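Side-chain contacts in hypothetical protein (Pseudomonas aeruginosa, PDB 2IGS), which is of unknown function but carries a DUF3218 domain, of a family grouped with the lysozyme-like proteins, and so probably shares ancestry with them: residues 6-9 with 14-17; 38-43 with 115-120; 62-67 with 126-131; 152-157 with 207-212. One frame throughout, in Å; residues are numbered along the deposited sequence. Where two conformers were deposited one is given.

In the fold
From the N terminus, contact 1 closes a short local loop in which 6-9 lies back on the start of helix 12-27. Contacts 2 and 3 are long-range and cross: 38-43 and 62-67 open in turn on two successive helices, and both find their partners, 115-120 and 126-131, in the connection between helix 87-113 and strand 132-134. That connection is thereby fixed to the helical part at two points. Contact 4 follows in series and brings the end of the small antiparallel sheet onto helix 203-216. Leu16 packs on Trp42 between contacts 1 and 2, Tyr9 meets Tyr65 between 1 and 3, Ala41 packs on Val207 between 2 and 4, and Val127 meets Tyr152 between 3 and 4.

Contact 1: 6-9 with 14-17; sequences INIY and QSLA
Ile6 meets the side chain of Gln14 at about a right angle, CD1 of Ile6 lying 3.5 Å from CG of Gln14, so the touching part of the glutamine is its aliphatic stem and not the amide. CG1 of Ile6 stands between the backbone N and the carbonyl carbon (chi1 58°), which swings CD1 toward the helix. Two residues on, Ile8 takes the other route: CG1 anti to its backbone N (chi1 -159°) carries CD1 to within 3.9 Å of CD2 of Leu16, a purely apolar meeting in which the two side chains come together at a slant. Between these two pairs sits Ser15. Its CB is 4.0 Å from CG1 of Ile8, while its OG approaches N of Ile8 at 3.2 Å with an angle too poor for a hydrogen bond; the hydroxyl is instead engaged by O of Asn11. Asn7 turns away from the helix. Its OD1 takes a weak bond from N of Tyr9 (3.0 Å), and its ND2 bonds to OE1 of Gln10. Leu16 is also covered by Trp42 of helix 35-48, and Tyr9 O accepts from Tyr65 OH. Three residues thus lie along the first turn of helix 12-27, a surface contact of an irregular N-terminal lead-in folded back over the helix that follows it, on the outside of a helix bundle.

Contact 2: 38-43 with 115-120; sequences TIEAWD and SGYLDR
Glu40, on helix 35-48 of the helix bundle, and Tyr117, in a 3-10 turn after helix 87-113, make the whole of this small contact, which buries 82 Å² in all. They come from opposite directions, and the phenol hydroxyl donates to the carboxylate: OH of Tyr117 to OE2 of Glu40 is 2.7 Å. The glutamate gets there by an extended chain, CG anti to the backbone N (chi1 -173°), so that its end reaches across although CB does not point that way. Tyr117 has CB directed at the helix. OE2 of Glu40 sits beside the hydroxyl, on the CE1 side of the ring and near its plane, 3.3 Å from CE1 of Tyr117, and CG of Glu40 is 3.4 Å from the Tyr117 OH. The second carboxylate oxygen, OE1, forms a salt bridge to Lys110 on helix 87-113, and Leu106 of that helix packs on the same side chain; the two oxygens thus tie helix 35-48 both to helix 87-113 and to the turn that follows it. Within the turn, N of Arg120 bonds to O of Tyr117, and Asp119 OD2 accepts from Ala138 N of a second subunit. Carboxylate and ring planes stand 47° apart, and the hydroxyl meets OE2 of Glu40 on its anti side, 31° out of the carboxylate plane.

Contact 3: 62-67 with 126-131; sequences DQQYST and NVYPTD
Tyr128 reaches from a type I beta turn to the N-cap of helix 63-82, where Asp62 takes its hydroxyl. Along 126-131, Asn126 first anchors the loop to the small sheet through ND2, bonded to O of Leu149 and O of Ser151. Val127 lies beneath the Tyr128 ring, its CG1 3.9 Å from the ring plane. Tyr128 itself carries the contact. Asp62 CG lies anti to the backbone N (chi1 175°), which brings the carboxylate to both Tyr65 N and Tyr128 OH. The hydroxyl stands close to both oxygens, 2.9 Å from OD1 of Asp62, but its bond goes to OD2 at 2.7 Å, on the syn side, with ring and carboxylate planes only 18° apart. The same OD2 caps the helix by accepting from N of Tyr65 (2.8 Å), on the anti side and from the opposite face, so two donors grip one oxygen. On the ring face opposite Val127, CB of Gln64 makes a CH-pi contact 3.9 Å from the Tyr128 centroid. The amide keeps to that side but beyond the rim, tilted 41° to the ring, its OE1 3.5 Å from CE2 of Tyr128. Pro129, at the corner of the turn, rests on Tyr203 of helix 203-216. Asp131 closes it: its backbone N bonds to O of Tyr128, and its OD2, met from above the carboxylate plane, takes N of Tyr128 at 3.0 Å.

Contact 4: 152-157 with 207-212; sequences YGVNLR and VTLLLA
The last strand of a small antiparallel sheet and the residues leading into it pack on helix 203-216, with Tyr152 and Val154 set against Leu209 and Leu210 in a fully buried apolar contact. Leu210 touches both Tyr152, just before the strand, and Val154, in it. Its CG is anti to the backbone N (chi1 -180°), which carries the branched end over to them from a CB that is not aimed at them. CD1 of Leu210 lies 3.4 Å from O of Tyr152 and 3.7 Å from CB of Tyr152, and CD2 comes to the edge of the Tyr152 ring, 4.1 Å from its CD2. The phenol end belongs to another part of the fold: Tyr152 OH bonds to O of Val127, in the loop before strand 132-134. Gly153, with a positive phi of 101° that glycine adopts easily, turns the chain between the two residues that touch the helix. Val154 begins the edge strand 154-155, and its CB points at the helix, spreading two methyls over it. CG2 reaches down to the helix backbone, 3.8 Å from CA of Leu210, and lies 4.0 Å from CD1 of the same leucine. CG1 turns to the neighbouring residue, 4.1 Å from CG of Leu209. Leu209 is shared with Val150 of the central strand 148-150, so the helix spans two strands. ND2 of Asn155 bonds to Ser139 OG of a third subunit.

Contact 1: 6-9 with 14-17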
loop_
_atom_site.group_PDB
_atom_site.type_symbol
_atom_site.label_atom_id
_atom_site.label_comp_id
_atom_site.label_asym_id
_atom_site.label_seq_id
_atom_site.Cartn_x
_atom_site.Cartn_y
_atom_site.Cartn_z
ATOM N N ILE F 6 -21.618 27.653 -41.178
ATOM C CA ILE F 6 -21.524 27.590 -39.740
ATOM C C ILE F 6 -22.521 28.581 -39.181
ATOM O O ILE F 6 -23.028 29.448 -39.897
ATOM C CB ILE F 6 -20.093 27.962 -39.257
ATOM C CG1 ILE F 6 -19.686 29.367 -39.739
ATOM C CG2 ILE F 6 -19.093 26.905 -39.719
ATOM C CD1 ILE F 6 -18.511 29.968 -39.020
ATOM N N ASN F 7 -22.796 28.465 -37.891
ATOM C CA ASN F 7 -23.574 29.475 -37.187
ATOM C C ASN F 7 -23.065 29.606 -35.757
ATOM O O ASN F 7 -22.414 28.695 -35.250
ATOM C CB ASN F 7 -25.059 29.125 -37.240
ATOM C CG ASN F 7 -25.405 27.889 -36.430
ATOM O OD1 ASN F 7 -25.450 27.937 -35.226
ATOM N ND2 ASN F 7 -25.711 26.797 -37.105
ATOM N N ILE F 8 -23.399 30.724 -35.115
ATOM C CA ILE F 8 -22.908 31.056 -33.797
ATOM C C ILE F 8 -23.343 30.109 -32.671
ATOM O O ILE F 8 -22.628 29.973 -31.700
ATOM C CB ILE F 8 -23.228 32.537 -33.413
ATOM C CG1 ILE F 8 -22.265 32.990 -32.291
ATOM C CG2 ILE F 8 -24.738 32.712 -33.103
ATOM C CD1 ILE F 8 -22.321 34.464 -31.886
ATOM N N TYR F 9 -24.497 29.456 -32.795
ATOM C CA TYR F 9 -24.944 28.524 -31.738
ATOM C C TYR F 9 -24.124 27.226 -31.726
ATOM O O TYR F 9 -23.778 26.731 -30.659
ATOM C CB TYR F 9 -26.415 28.140 -31.880
ATOM C CG TYR F 9 -27.407 29.268 -31.894
ATOM C CD1 TYR F 9 -27.910 29.788 -30.701
ATOM C CD2 TYR F 9 -27.870 29.800 -33.103
ATOM C CE1 TYR F 9 -28.844 30.823 -30.705
ATOM C CE2 TYR F 9 -28.810 30.834 -33.123
ATOM C CZ TYR F 9 -29.279 31.343 -31.906
ATOM O OH TYR F 9 -30.205 32.347 -31.888
ATOM N N GLN F 14 -15.703 29.470 -34.172
ATOM C CA GLN F 14 -15.439 29.870 -35.545
ATOM C C GLN F 14 -16.141 31.181 -35.905
ATOM O O GLN F 14 -15.529 32.059 -36.505
ATOM C CB GLN F 14 -15.815 28.762 -36.521
ATOM C CG GLN F 14 -15.360 29.054 -37.927
ATOM C CD GLN F 14 -14.803 27.842 -38.612
ATOM O OE1 GLN F 14 -15.077 26.686 -38.226
ATOM N NE2 GLN F 14 -14.007 28.085 -39.642
ATOM N N SER F 15 -17.416 31.296 -35.549
ATOM C CA SER F 15 -18.185 32.525 -35.760
ATOM C C SER F 15 -17.521 33.739 -35.141
ATOM O O SER F 15 -17.254 34.714 -35.834
ATOM C CB SER F 15 -19.607 32.385 -35.206
ATOM O OG SER F 15 -20.316 31.360 -35.880
ATOM N N LEU F 16 -17.237 33.689 -33.843
ATOM C CA LEU F 16 -16.652 34.862 -33.176
ATOM C C LEU F 16 -15.220 35.124 -33.636
ATOM O O LEU F 16 -14.831 36.280 -33.831
ATOM C CB LEU F 16 -16.737 34.731 -31.656
ATOM C CG LEU F 16 -18.147 34.620 -31.058
ATOM C CD1 LEU F 16 -18.123 34.031 -29.660
ATOM C CD2 LEU F 16 -18.856 35.964 -31.079
ATOM N N ALA F 17 -14.446 34.053 -33.829
ATOM C CA ALA F 17 -13.134 34.151 -34.469
ATOM C C ALA F 17 -13.178 34.939 -35.780
ATOM O O ALA F 17 -12.289 35.745 -36.050
ATOM C CB ALA F 17 -12.556 32.771 -34.717
#

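Contact 2: 38-43 with 115-120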
loop_
_atom_site.group_PDB
_atom_site.type_symbol
_atom_site.label_atom_id
_atom_site.label_comp_id
_atom_site.label_asym_id
_atom_site.label_seq_id
_atom_site.Cartn_x
_atom_site.Cartn_y
_atom_site.Cartn_z
ATOM N N THR F 38 -8.071 30.318 -31.091
ATOM C CA THR F 38 -9.240 31.177 -30.851
ATOM C C THR F 38 -10.578 30.429 -31.033
ATOM O O THR F 38 -11.456 30.525 -30.168
ATOM C CB THR F 38 -9.192 32.442 -31.730
ATOM O OG1 THR F 38 -7.970 33.146 -31.470
ATOM C CG2 THR F 38 -10.351 33.354 -31.418
ATOM N N ILE F 39 -10.718 29.688 -32.140
ATOM C CA ILE F 39 -11.893 28.827 -32.340
ATOM C C ILE F 39 -12.019 27.806 -31.192
ATOM O O ILE F 39 -13.099 27.668 -30.596
ATOM C CB ILE F 39 -11.887 28.074 -33.718
ATOM C CG1 ILE F 39 -11.816 29.046 -34.907
ATOM C CG2 ILE F 39 -13.129 27.206 -33.848
ATOM C CD1 ILE F 39 -11.123 28.471 -36.167
ATOM N N GLU F 40 -10.912 27.110 -30.893
ATOM C CA GLU F 40 -10.890 26.080 -29.862
ATOM C C GLU F 40 -11.247 26.615 -28.469
ATOM O O GLU F 40 -12.038 26.006 -27.758
ATOM C CB GLU F 40 -9.539 25.340 -29.828
ATOM C CG GLU F 40 -9.563 24.162 -28.868
ATOM C CD GLU F 40 -8.293 23.339 -28.852
ATOM O OE1 GLU F 40 -7.387 23.617 -29.654
ATOM O OE2 GLU F 40 -8.193 22.423 -28.004
ATOM N N ALA F 41 -10.659 27.741 -28.086
ATOM C CA ALA F 41 -10.969 28.395 -26.796
ATOM C C ALA F 41 -12.455 28.743 -26.669
ATOM O O ALA F 41 -13.089 28.465 -25.654
ATOM C CB ALA F 41 -10.108 29.660 -26.624
ATOM N N TRP F 42 -13.020 29.353 -27.707
ATOM C CA TRP F 42 -14.403 29.861 -27.630
ATOM C C TRP F 42 -15.464 28.779 -27.918
ATOM O O TRP F 42 -16.646 28.990 -27.691
ATOM C CB TRP F 42 -14.558 31.115 -28.507
ATOM C CG TRP F 42 -13.874 32.344 -27.886
ATOM C CD1 TRP F 42 -13.554 32.532 -26.553
ATOM C CD2 TRP F 42 -13.498 33.562 -28.558
ATOM N NE1 TRP F 42 -12.998 33.782 -26.364
ATOM C CE2 TRP F 42 -12.934 34.428 -27.577
ATOM C CE3 TRP F 42 -13.555 33.995 -29.899
ATOM C CZ2 TRP F 42 -12.430 35.700 -27.896
ATOM C CZ3 TRP F 42 -13.068 35.271 -30.214
ATOM C CH2 TRP F 42 -12.519 36.111 -29.204
ATOM N N ASP F 43 -15.031 27.615 -28.403
ATOM C CA ASP F 43 -15.876 26.409 -28.386
ATOM C C ASP F 43 -15.974 25.716 -27.015
ATOM O O ASP F 43 -16.874 24.897 -26.799
ATOM C CB ASP F 43 -15.410 25.386 -29.449
ATOM C CG ASP F 43 -15.848 25.758 -30.876
ATOM O OD1 ASP F 43 -16.721 26.642 -31.067
ATOM O OD2 ASP F 43 -15.305 25.154 -31.826
ATOM N N SER F 115 -4.796 16.180 -24.713
ATOM C CA SER F 115 -6.067 16.388 -25.405
ATOM C C SER F 115 -7.316 16.334 -24.506
ATOM O O SER F 115 -8.353 16.887 -24.853
ATOM C CB SER F 115 -6.189 15.429 -26.604
ATOM O OG SER F 115 -6.095 14.073 -26.193
ATOM N N GLY F 116 -7.207 15.674 -23.355
ATOM C CA GLY F 116 -8.333 15.525 -22.427
ATOM C C GLY F 116 -8.426 16.641 -21.400
ATOM O O GLY F 116 -9.140 16.519 -20.387
ATOM N N TYR F 117 -7.703 17.726 -21.682
ATOM C CA TYR F 117 -7.607 18.901 -20.813
ATOM C C TYR F 117 -8.951 19.423 -20.300
ATOM O O TYR F 117 -9.038 20.000 -19.209
ATOM C CB TYR F 117 -6.830 20.019 -21.515
ATOM C CG TYR F 117 -7.553 20.769 -22.630
ATOM C CD1 TYR F 117 -7.353 20.433 -23.964
ATOM C CD2 TYR F 117 -8.381 21.852 -22.345
ATOM C CE1 TYR F 117 -7.992 21.144 -24.990
ATOM C CE2 TYR F 117 -9.026 22.571 -23.353
ATOM C CZ TYR F 117 -8.825 22.215 -24.672
ATOM O OH TYR F 117 -9.459 22.920 -25.672
ATOM N N LEU F 118 -9.996 19.208 -21.088
ATOM C CA LEU F 118 -11.319 19.734 -20.767
ATOM C C LEU F 118 -11.813 19.229 -19.428
ATOM O O LEU F 118 -12.716 19.830 -18.820
ATOM C CB LEU F 118 -12.336 19.323 -21.842
ATOM C CG LEU F 118 -12.641 20.176 -23.077
ATOM C CD1 LEU F 118 -13.894 19.590 -23.722
ATOM C CD2 LEU F 118 -12.839 21.704 -22.789
ATOM N N ASP F 119 -11.264 18.092 -18.987
ATOM C CA ASP F 119 -11.721 17.486 -17.740
ATOM C C ASP F 119 -11.383 18.365 -16.550
ATOM O O ASP F 119 -12.059 18.294 -15.516
ATOM C CB ASP F 119 -11.183 16.057 -17.559
ATOM C CG ASP F 119 -12.208 14.998 -17.954
ATOM O OD1 ASP F 119 -13.266 15.364 -18.488
ATOM O OD2 ASP F 119 -11.987 13.801 -17.727
ATOM N N ARG F 120 -10.337 19.181 -16.693
ATOM C CA ARG F 120 -9.965 20.156 -15.665
ATOM C C ARG F 120 -11.087 21.158 -15.369
ATOM O O ARG F 120 -11.200 21.644 -14.245
ATOM C CB ARG F 120 -8.671 20.900 -16.044
ATOM C CG ARG F 120 -7.388 20.217 -15.594
ATOM C CD ARG F 120 -7.210 20.274 -14.074
ATOM N NE ARG F 120 -6.340 21.360 -13.627
ATOM C CZ ARG F 120 -6.275 21.804 -12.369
ATOM N NH1 ARG F 120 -7.041 21.277 -11.418
ATOM N NH2 ARG F 120 -5.445 22.786 -12.053
#

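Contact 3: 62-67 with 126-131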
loop_
_atom_site.group_PDB
_atom_site.type_symbol
_atom_site.label_atom_id
_atom_site.label_comp_id
_atom_site.label_asym_id
_atom_site.label_seq_id
_atom_site.Cartn_x
_atom_site.Cartn_y
_atom_site.Cartn_z
ATOM N N ASP F 62 -30.589 26.490 -25.623
ATOM C CA ASP F 62 -30.695 27.020 -24.252
ATOM C C ASP F 62 -30.765 28.548 -24.290
ATOM O O ASP F 62 -29.889 29.187 -24.897
ATOM C CB ASP F 62 -29.481 26.523 -23.442
ATOM C CG ASP F 62 -29.405 27.101 -22.023
ATOM O OD1 ASP F 62 -30.164 26.662 -21.132
ATOM O OD2 ASP F 62 -28.557 27.974 -21.785
ATOM N N GLN F 63 -31.796 29.098 -23.645
ATOM C CA GLN F 63 -32.020 30.546 -23.522
ATOM C C GLN F 63 -30.837 31.340 -22.945
ATOM O O GLN F 63 -30.520 32.422 -23.450
ATOM C CB GLN F 63 -33.301 30.829 -22.712
ATOM C CG GLN F 63 -34.600 30.332 -23.376
ATOM C CD GLN F 63 -35.839 30.441 -22.487
ATOM O OE1 GLN F 63 -35.797 30.154 -21.285
ATOM N NE2 GLN F 63 -36.953 30.836 -23.088
ATOM N N GLN F 64 -30.188 30.817 -21.902
ATOM C CA GLN F 64 -29.069 31.536 -21.244
ATOM C C GLN F 64 -27.804 31.524 -22.100
ATOM O O GLN F 64 -27.069 32.508 -22.169
ATOM C CB GLN F 64 -28.777 31.012 -19.833
ATOM C CG GLN F 64 -29.826 31.378 -18.778
ATOM C CD GLN F 64 -29.398 30.969 -17.374
ATOM O OE1 GLN F 64 -29.901 29.990 -16.820
ATOM N NE2 GLN F 64 -28.452 31.717 -16.794
ATOM N N TYR F 65 -27.558 30.388 -22.736
ATOM C CA TYR F 65 -26.522 30.272 -23.752
ATOM C C TYR F 65 -26.684 31.306 -24.890
ATOM O O TYR F 65 -25.746 32.027 -25.225
ATOM C CB TYR F 65 -26.513 28.845 -24.289
ATOM C CG TYR F 65 -25.531 28.617 -25.409
ATOM C CD1 TYR F 65 -24.183 28.911 -25.240
ATOM C CD2 TYR F 65 -25.939 28.067 -26.613
ATOM C CE1 TYR F 65 -23.275 28.696 -26.252
ATOM C CE2 TYR F 65 -25.035 27.855 -27.651
ATOM C CZ TYR F 65 -23.712 28.176 -27.454
ATOM O OH TYR F 65 -22.786 27.962 -28.433
ATOM N N SER F 66 -27.885 31.374 -25.455
ATOM C CA SER F 66 -28.241 32.309 -26.519
ATOM C C SER F 66 -28.095 33.762 -26.106
ATOM O O SER F 66 -27.587 34.583 -26.882
ATOM C CB SER F 66 -29.678 32.053 -26.993
ATOM O OG SER F 66 -29.826 30.682 -27.344
ATOM N N THR F 67 -28.528 34.075 -24.883
ATOM C CA THR F 67 -28.347 35.414 -24.317
ATOM C C THR F 67 -26.867 35.826 -24.265
ATOM O O THR F 67 -26.510 36.916 -24.666
ATOM C CB THR F 67 -29.045 35.530 -22.965
ATOM O OG1 THR F 67 -30.460 35.397 -23.180
ATOM C CG2 THR F 67 -28.762 36.902 -22.276
ATOM N N ASN F 126 -21.066 25.641 -11.666
ATOM C CA ASN F 126 -21.327 26.678 -12.675
ATOM C C ASN F 126 -21.496 26.057 -14.049
ATOM O O ASN F 126 -20.595 25.369 -14.518
ATOM C CB ASN F 126 -20.162 27.664 -12.691
ATOM C CG ASN F 126 -20.174 28.602 -11.502
ATOM O OD1 ASN F 126 -21.179 28.727 -10.800
ATOM N ND2 ASN F 126 -19.064 29.290 -11.288
ATOM N N VAL F 127 -22.660 26.281 -14.662
ATOM C CA VAL F 127 -23.017 25.742 -15.978
ATOM C C VAL F 127 -22.559 26.672 -17.134
ATOM O O VAL F 127 -22.178 26.200 -18.220
ATOM C CB VAL F 127 -24.566 25.477 -16.078
ATOM C CG1 VAL F 127 -24.951 25.023 -17.450
ATOM C CG2 VAL F 127 -25.028 24.435 -15.065
ATOM N N TYR F 128 -22.597 27.985 -16.896
ATOM C CA TYR F 128 -22.250 29.009 -17.904
ATOM C C TYR F 128 -20.862 29.614 -17.698
ATOM O O TYR F 128 -20.398 29.709 -16.560
ATOM C CB TYR F 128 -23.337 30.084 -17.927
ATOM C CG TYR F 128 -24.666 29.450 -18.252
ATOM C CD1 TYR F 128 -24.955 29.038 -19.548
ATOM C CD2 TYR F 128 -25.588 29.188 -17.255
ATOM C CE1 TYR F 128 -26.144 28.420 -19.849
ATOM C CE2 TYR F 128 -26.793 28.557 -17.536
ATOM C CZ TYR F 128 -27.054 28.164 -18.842
ATOM O OH TYR F 128 -28.249 27.557 -19.140
ATOM N N PRO F 129 -20.184 30.035 -18.791
ATOM C CA PRO F 129 -18.803 30.486 -18.590
ATOM C C PRO F 129 -18.727 31.778 -17.797
ATOM O O PRO F 129 -17.721 32.049 -17.156
ATOM C CB PRO F 129 -18.280 30.678 -20.025
ATOM C CG PRO F 129 -19.495 30.921 -20.839
ATOM C CD PRO F 129 -20.581 30.108 -20.206
ATOM N N THR F 130 -19.801 32.561 -17.836
ATOM C CA THR F 130 -19.877 33.831 -17.149
ATOM C C THR F 130 -20.460 33.714 -15.738
ATOM O O THR F 130 -20.722 34.727 -15.091
ATOM C CB THR F 130 -20.762 34.802 -17.926
ATOM O OG1 THR F 130 -22.009 34.158 -18.204
ATOM C CG2 THR F 130 -20.091 35.202 -19.248
ATOM N N ASP F 131 -20.689 32.495 -15.259
ATOM C CA ASP F 131 -21.326 32.342 -13.951
ATOM C C ASP F 131 -20.401 32.874 -12.839
ATOM O O ASP F 131 -19.144 32.764 -12.906
ATOM C CB ASP F 131 -21.715 30.876 -13.681
ATOM C CG ASP F 131 -23.112 30.508 -14.217
ATOM O OD1 ASP F 131 -23.937 31.399 -14.493
ATOM O OD2 ASP F 131 -23.397 29.298 -14.369
#

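Contact 4: 152-157 with 207-212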
loop_
_atom_site.group_PDB
_atom_site.type_symbol
_atom_site.label_atom_id
_atom_site.label_comp_id
_atom_site.label_asym_id
_atom_site.label_seq_id
_atom_site.Cartn_x
_atom_site.Cartn_y
_atom_site.Cartn_z
ATOM N N TYR F 152 -15.752 28.280 -15.068
ATOM C CA TYR F 152 -15.601 26.835 -14.933
ATOM C C TYR F 152 -14.454 26.449 -13.997
ATOM O O TYR F 152 -13.493 25.773 -14.388
ATOM C CB TYR F 152 -15.459 26.200 -16.313
ATOM C CG TYR F 152 -16.683 26.386 -17.210
ATOM C CD1 TYR F 152 -17.977 26.169 -16.718
ATOM C CD2 TYR F 152 -16.544 26.727 -18.562
ATOM C CE1 TYR F 152 -19.074 26.305 -17.524
ATOM C CE2 TYR F 152 -17.653 26.859 -19.376
ATOM C CZ TYR F 152 -18.913 26.660 -18.848
ATOM O OH TYR F 152 -20.025 26.773 -19.661
ATOM N N GLY F 153 -14.559 26.885 -12.748
ATOM C CA GLY F 153 -13.508 26.612 -11.767
ATOM C C GLY F 153 -12.494 27.689 -11.424
ATOM O O GLY F 153 -11.522 27.392 -10.699
ATOM N N VAL F 154 -12.694 28.932 -11.893
ATOM C CA VAL F 154 -11.822 30.053 -11.437
ATOM C C VAL F 154 -12.136 30.475 -9.989
ATOM O O VAL F 154 -12.982 31.325 -9.722
ATOM C CB VAL F 154 -11.796 31.291 -12.398
ATOM C CG1 VAL F 154 -10.678 32.285 -11.986
ATOM C CG2 VAL F 154 -11.603 30.855 -13.813
ATOM N N ASN F 155 -11.398 29.889 -9.064
ATOM C CA ASN F 155 -11.600 30.093 -7.647
ATOM C C ASN F 155 -10.798 31.286 -7.152
ATOM O O ASN F 155 -9.607 31.177 -6.816
ATOM C CB ASN F 155 -11.209 28.819 -6.890
ATOM C CG ASN F 155 -11.823 28.757 -5.486
ATOM O OD1 ASN F 155 -11.946 29.774 -4.791
ATOM N ND2 ASN F 155 -12.212 27.562 -5.070
ATOM N N LEU F 156 -11.466 32.430 -7.094
ATOM C CA LEU F 156 -10.801 33.673 -6.777
ATOM C C LEU F 156 -10.427 33.758 -5.286
ATOM O O LEU F 156 -9.418 34.362 -4.945
ATOM C CB LEU F 156 -11.669 34.867 -7.228
ATOM C CG LEU F 156 -11.938 35.083 -8.722
ATOM C CD1 LEU F 156 -12.790 36.341 -8.914
ATOM C CD2 LEU F 156 -10.651 35.200 -9.515
ATOM N N ARG F 157 -11.245 33.141 -4.433
ATOM C CA ARG F 157 -11.074 33.111 -2.979
ATOM C C ARG F 157 -9.769 32.450 -2.590
ATOM O O ARG F 157 -9.088 32.831 -1.642
ATOM C CB ARG F 157 -12.215 32.315 -2.343
ATOM C CG ARG F 157 -12.058 32.019 -0.844
ATOM C CD ARG F 157 -12.180 33.286 -0.017
ATOM N NE ARG F 157 -11.995 33.042 1.409
ATOM C CZ ARG F 157 -10.808 32.983 2.008
ATOM N NH1 ARG F 157 -9.692 33.144 1.300
ATOM N NH2 ARG F 157 -10.725 32.749 3.311
ATOM N N VAL F 207 -13.921 33.155 -20.866
ATOM C CA VAL F 207 -13.061 32.078 -21.355
ATOM C C VAL F 207 -11.581 32.501 -21.288
ATOM O O VAL F 207 -10.730 31.681 -20.975
ATOM C CB VAL F 207 -13.440 31.591 -22.780
ATOM C CG1 VAL F 207 -12.356 30.667 -23.325
ATOM C CG2 VAL F 207 -14.832 30.913 -22.821
ATOM N N THR F 208 -11.293 33.780 -21.563
ATOM C CA THR F 208 -9.937 34.353 -21.413
ATOM C C THR F 208 -9.413 34.181 -19.969
ATOM O O THR F 208 -8.275 33.754 -19.765
ATOM C CB THR F 208 -9.883 35.848 -21.833
ATOM O OG1 THR F 208 -10.530 36.014 -23.097
ATOM C CG2 THR F 208 -8.457 36.368 -21.951
ATOM N N LEU F 209 -10.252 34.517 -18.990
ATOM C CA LEU F 209 -9.924 34.394 -17.582
ATOM C C LEU F 209 -9.689 32.934 -17.240
ATOM O O LEU F 209 -8.693 32.613 -16.553
ATOM C CB LEU F 209 -11.064 34.965 -16.708
ATOM C CG LEU F 209 -11.010 34.832 -15.173
ATOM C CD1 LEU F 209 -9.867 35.695 -14.606
ATOM C CD2 LEU F 209 -12.353 35.211 -14.492
ATOM N N LEU F 210 -10.589 32.065 -17.729
ATOM C CA LEU F 210 -10.537 30.627 -17.459
ATOM C C LEU F 210 -9.190 30.015 -17.852
ATOM O O LEU F 210 -8.591 29.268 -17.087
ATOM C CB LEU F 210 -11.676 29.886 -18.186
ATOM C CG LEU F 210 -11.749 28.363 -17.992
ATOM C CD1 LEU F 210 -12.273 28.011 -16.588
ATOM C CD2 LEU F 210 -12.617 27.702 -19.055
ATOM N N LEU F 211 -8.750 30.329 -19.060
ATOM C CA LEU F 211 -7.496 29.819 -19.589
ATOM C C LEU F 211 -6.285 30.430 -18.882
ATOM O O LEU F 211 -5.308 29.743 -18.660
ATOM C CB LEU F 211 -7.426 30.093 -21.101
ATOM C CG LEU F 211 -8.460 29.347 -21.949
ATOM C CD1 LEU F 211 -8.358 29.734 -23.414
ATOM C CD2 LEU F 211 -8.351 27.834 -21.750
ATOM N N ALA F 212 -6.354 31.709 -18.526
ATOM C CA ALA F 212 -5.253 32.344 -17.795
ATOM C C ALA F 212 -4.969 31.671 -16.450
ATOM O O ALA F 212 -3.822 31.364 -16.118
ATOM C CB ALA F 212 -5.546 33.844 -17.582
#